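Local coordinates for antigen MTB48, Mycobacterial protein (Mycobacterium smegmatis, PDB 4WJ1) that is the EspB protein of the ESX-1 type VII secretion system, represented by its PE and PPE domain portion, and is probably involved in DNA conjugation in recipient cells, at residues A[227-232]-A[261-266]. Residues are numbered along the deposited sequence; the frame is centred on the assembly and turned at random.
Sequences LVANHP and QSEDAL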
ATOM      1  N   LEU A 227      13.816 -11.265  21.766  1.00 35.50           N
ATOM      2  CA  LEU A 227      13.391 -10.864  23.098  1.00 31.47           C
ATOM      3  C   LEU A 227      12.933 -12.102  23.865  1.00 38.39           C
ATOM      4  O   LEU A 227      13.331 -12.338  25.000  1.00 44.04           O
ATOM      5  CB  LEU A 227      12.270  -9.832  23.025  1.00 30.79           C
ATOM      6  CG  LEU A 227      11.571  -9.604  24.363  1.00 34.18           C
ATOM      7  CD1 LEU A 227      12.470  -8.835  25.315  1.00 32.26           C
ATOM      8  CD2 LEU A 227      10.235  -8.919  24.177  1.00 31.13           C
ATOM      9  N   VAL A 228      12.107 -12.909  23.220  1.00 34.11           N
ATOM     10  CA  VAL A 228      11.606 -14.120  23.838  1.00 36.45           C
ATOM     11  C   VAL A 228      12.754 -15.078  24.177  1.00 33.01           C
ATOM     12  O   VAL A 228      12.767 -15.696  25.238  1.00 34.79           O
ATOM     13  CB  VAL A 228      10.585 -14.797  22.928  1.00 35.33           C
ATOM     14  CG1 VAL A 228      10.271 -16.213  23.425  1.00 34.29           C
ATOM     15  CG2 VAL A 228       9.334 -13.945  22.865  1.00 28.35           C
ATOM     16  N   ALA A 229      13.732 -15.154  23.286  1.00 34.06           N
ATOM     17  CA  ALA A 229      14.900 -16.010  23.451  1.00 31.91           C
ATOM     18  C   ALA A 229      15.825 -15.575  24.584  1.00 39.00           C
ATOM     19  O   ALA A 229      16.324 -16.412  25.330  1.00 46.93           O
ATOM     20  CB  ALA A 229      15.687 -16.074  22.138  1.00 29.61           C
ATOM     21  N   ASN A 230      16.068 -14.276  24.713  1.00 37.38           N
ATOM     22  CA  ASN A 230      17.031 -13.818  25.704  1.00 31.64           C
ATOM     23  C   ASN A 230      16.426 -13.321  27.003  1.00 31.94           C
ATOM     24  O   ASN A 230      17.147 -13.117  27.972  1.00 36.99           O
ATOM     25  CB  ASN A 230      17.903 -12.706  25.128  1.00 35.75           C
ATOM     26  CG  ASN A 230      18.701 -13.166  23.946  1.00 42.28           C
ATOM     27  OD1 ASN A 230      18.903 -14.368  23.758  1.00 42.21           O
ATOM     28  ND2 ASN A 230      19.156 -12.214  23.123  1.00 43.80           N
ATOM     29  N   HIS A 231      15.123 -13.081  27.031  1.00 36.05           N
ATOM     30  CA  HIS A 231      14.522 -12.569  28.254  1.00 36.72           C
ATOM     31  C   HIS A 231      14.219 -13.728  29.181  1.00 37.95           C
ATOM     32  O   HIS A 231      13.938 -14.828  28.721  1.00 40.48           O
ATOM     33  CB  HIS A 231      13.250 -11.781  27.959  1.00 33.94           C
ATOM     34  CG  HIS A 231      12.716 -11.041  29.142  1.00 37.17           C
ATOM     35  ND1 HIS A 231      11.963 -11.647  30.122  1.00 42.47           N
ATOM     36  CD2 HIS A 231      12.861  -9.744  29.520  1.00 36.19           C
ATOM     37  CE1 HIS A 231      11.643 -10.753  31.044  1.00 43.70           C
ATOM     38  NE2 HIS A 231      12.174  -9.592  30.699  1.00 39.17           N
ATOM     39  N   PRO A 232      14.304 -13.502  30.494  1.00 41.50           N
ATOM     40  CA  PRO A 232      13.889 -14.566  31.404  1.00 37.67           C
ATOM     41  C   PRO A 232      12.479 -15.054  31.085  1.00 42.22           C
ATOM     42  O   PRO A 232      11.605 -14.262  30.728  1.00 41.89           O
ATOM     43  CB  PRO A 232      13.958 -13.888  32.767  1.00 39.20           C
ATOM     44  CG  PRO A 232      15.082 -12.909  32.609  1.00 36.22           C
ATOM     45  CD  PRO A 232      14.941 -12.386  31.214  1.00 45.21           C
ATOM     46  N   GLN A 261      19.352  -9.607  33.108  1.00 41.97           N
ATOM     47  CA  GLN A 261      18.941 -10.260  31.865  1.00 41.83           C
ATOM     48  C   GLN A 261      17.722  -9.587  31.256  1.00 44.73           C
ATOM     49  O   GLN A 261      17.673  -9.343  30.047  1.00 45.34           O
ATOM     50  CB  GLN A 261      18.623 -11.727  32.093  1.00 40.24           C
ATOM     51  CG  GLN A 261      19.807 -12.633  31.957  1.00 54.41           C
ATOM     52  CD  GLN A 261      19.506 -14.033  32.466  1.00 58.36           C
ATOM     53  OE1 GLN A 261      18.430 -14.575  32.195  1.00 59.17           O
ATOM     54  NE2 GLN A 261      20.454 -14.625  33.207  1.00 52.68           N
ATOM     55  N   SER A 262      16.732  -9.309  32.096  1.00 37.09           N
ATOM     56  CA  SER A 262      15.503  -8.712  31.621  1.00 36.76           C
ATOM     57  C   SER A 262      15.757  -7.316  31.077  1.00 44.61           C
ATOM     58  O   SER A 262      15.329  -6.983  29.972  1.00 46.78           O
ATOM     59  CB  SER A 262      14.482  -8.647  32.733  1.00 37.18           C
ATOM     60  OG  SER A 262      13.325  -7.964  32.295  1.00 46.31           O
ATOM     61  N   GLU A 263      16.454  -6.502  31.858  1.00 40.39           N
ATOM     62  CA  GLU A 263      16.727  -5.141  31.457  1.00 40.12           C
ATOM     63  C   GLU A 263      17.466  -5.110  30.131  1.00 46.33           C
ATOM     64  O   GLU A 263      17.098  -4.357  29.220  1.00 50.53           O
ATOM     65  CB  GLU A 263      17.528  -4.428  32.535  1.00 40.09           C
ATOM     66  CG  GLU A 263      16.692  -4.099  33.739  1.00 41.75           C
ATOM     67  CD  GLU A 263      17.523  -3.567  34.872  1.00 53.11           C
ATOM     68  OE1 GLU A 263      18.763  -3.480  34.699  1.00 53.23           O
ATOM     69  OE2 GLU A 263      16.938  -3.244  35.929  1.00 58.79           O
ATOM     70  N   ASP A 264      18.494  -5.942  30.015  1.00 43.27           N
ATOM     71  CA  ASP A 264      19.291  -5.973  28.800  1.00 45.24           C
ATOM     72  C   ASP A 264      18.459  -6.429  27.610  1.00 44.39           C
ATOM     73  O   ASP A 264      18.552  -5.845  26.535  1.00 54.62           O
ATOM     74  CB  ASP A 264      20.517  -6.869  28.979  1.00 48.88           C
ATOM     75  CG  ASP A 264      21.522  -6.290  29.968  1.00 55.49           C
ATOM     76  OD1 ASP A 264      21.374  -5.110  30.362  1.00 61.84           O
ATOM     77  OD2 ASP A 264      22.463  -7.014  30.352  1.00 63.06           O
ATOM     78  N   ALA A 265      17.624  -7.442  27.801  1.00 36.30           N
ATOM     79  CA  ALA A 265      16.782  -7.929  26.710  1.00 35.35           C
ATOM     80  C   ALA A 265      15.767  -6.894  26.265  1.00 41.18           C
ATOM     81  O   ALA A 265      15.475  -6.782  25.083  1.00 44.51           O
ATOM     82  CB  ALA A 265      16.065  -9.192  27.111  1.00 36.49           C
ATOM     83  N   LEU A 266      15.210  -6.151  27.211  1.00 41.95           N
ATOM     84  CA  LEU A 266      14.187  -5.178  26.877  1.00 39.22           C
ATOM     85  C   LEU A 266      14.826  -3.989  26.159  1.00 46.59           C
ATOM     86  O   LEU A 266      14.256  -3.434  25.219  1.00 48.58           O
ATOM     87  CB  LEU A 266      13.442  -4.737  28.135  1.00 39.78           C
ATOM     88  CG  LEU A 266      12.456  -5.754  28.708  1.00 40.99           C
ATOM     89  CD1 LEU A 266      12.149  -5.447  30.158  1.00 36.88           C
ATOM     90  CD2 LEU A 266      11.175  -5.770  27.880  1.00 36.92           C
TER
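His-231 reaches across to Ser-262 and joins its NE2 to the serine OG at 2.6 Å, a hydrogen bond in which either partner could be the donor. The OG lies at the ring edge, close to the imidazole plane. On the other nitrogen, ND1 donates to the carbonyl O of Pro-232 at 2.7 Å, reaching a lone pair in the carbonyl plane with an N-H...O angle of 158°. Both ring nitrogens are therefore engaged, which fixes the rotation of a buried imidazole. Its first torsion (chi1 -170°) carries CG to the side opposite the backbone N and sends the ring over to helix 248-272. CD of Pro-232 sits over one face of that ring, 3.2 Å above the plane and displaced toward the rim; the same CD meets the backbone N of Ser-262 at 3.7 Å. Next to it, CG of the proline rests against CB of Gln-261 at 3.8 Å.

Ala-265 supplies the apolar centre: its methyl points toward the end of helix 187-230 and packs against CB of His-231 at 3.9 Å. CD1 of Leu-227 packs beside it, 4.0 Å from CB of Ala-265, and also touches CD2 of Leu-266.

His-231 is where the chain leaves the long helix 187-230, so the contact joins that helix end to helix 248-272, within the PPE domain. Helix 139-147 packs on it through Ala-142 and Ile-146 against His-231 and through Trp-139 against Pro-232 and Ser-262, while Leu-39, just before helix 40-96, touches both leucines.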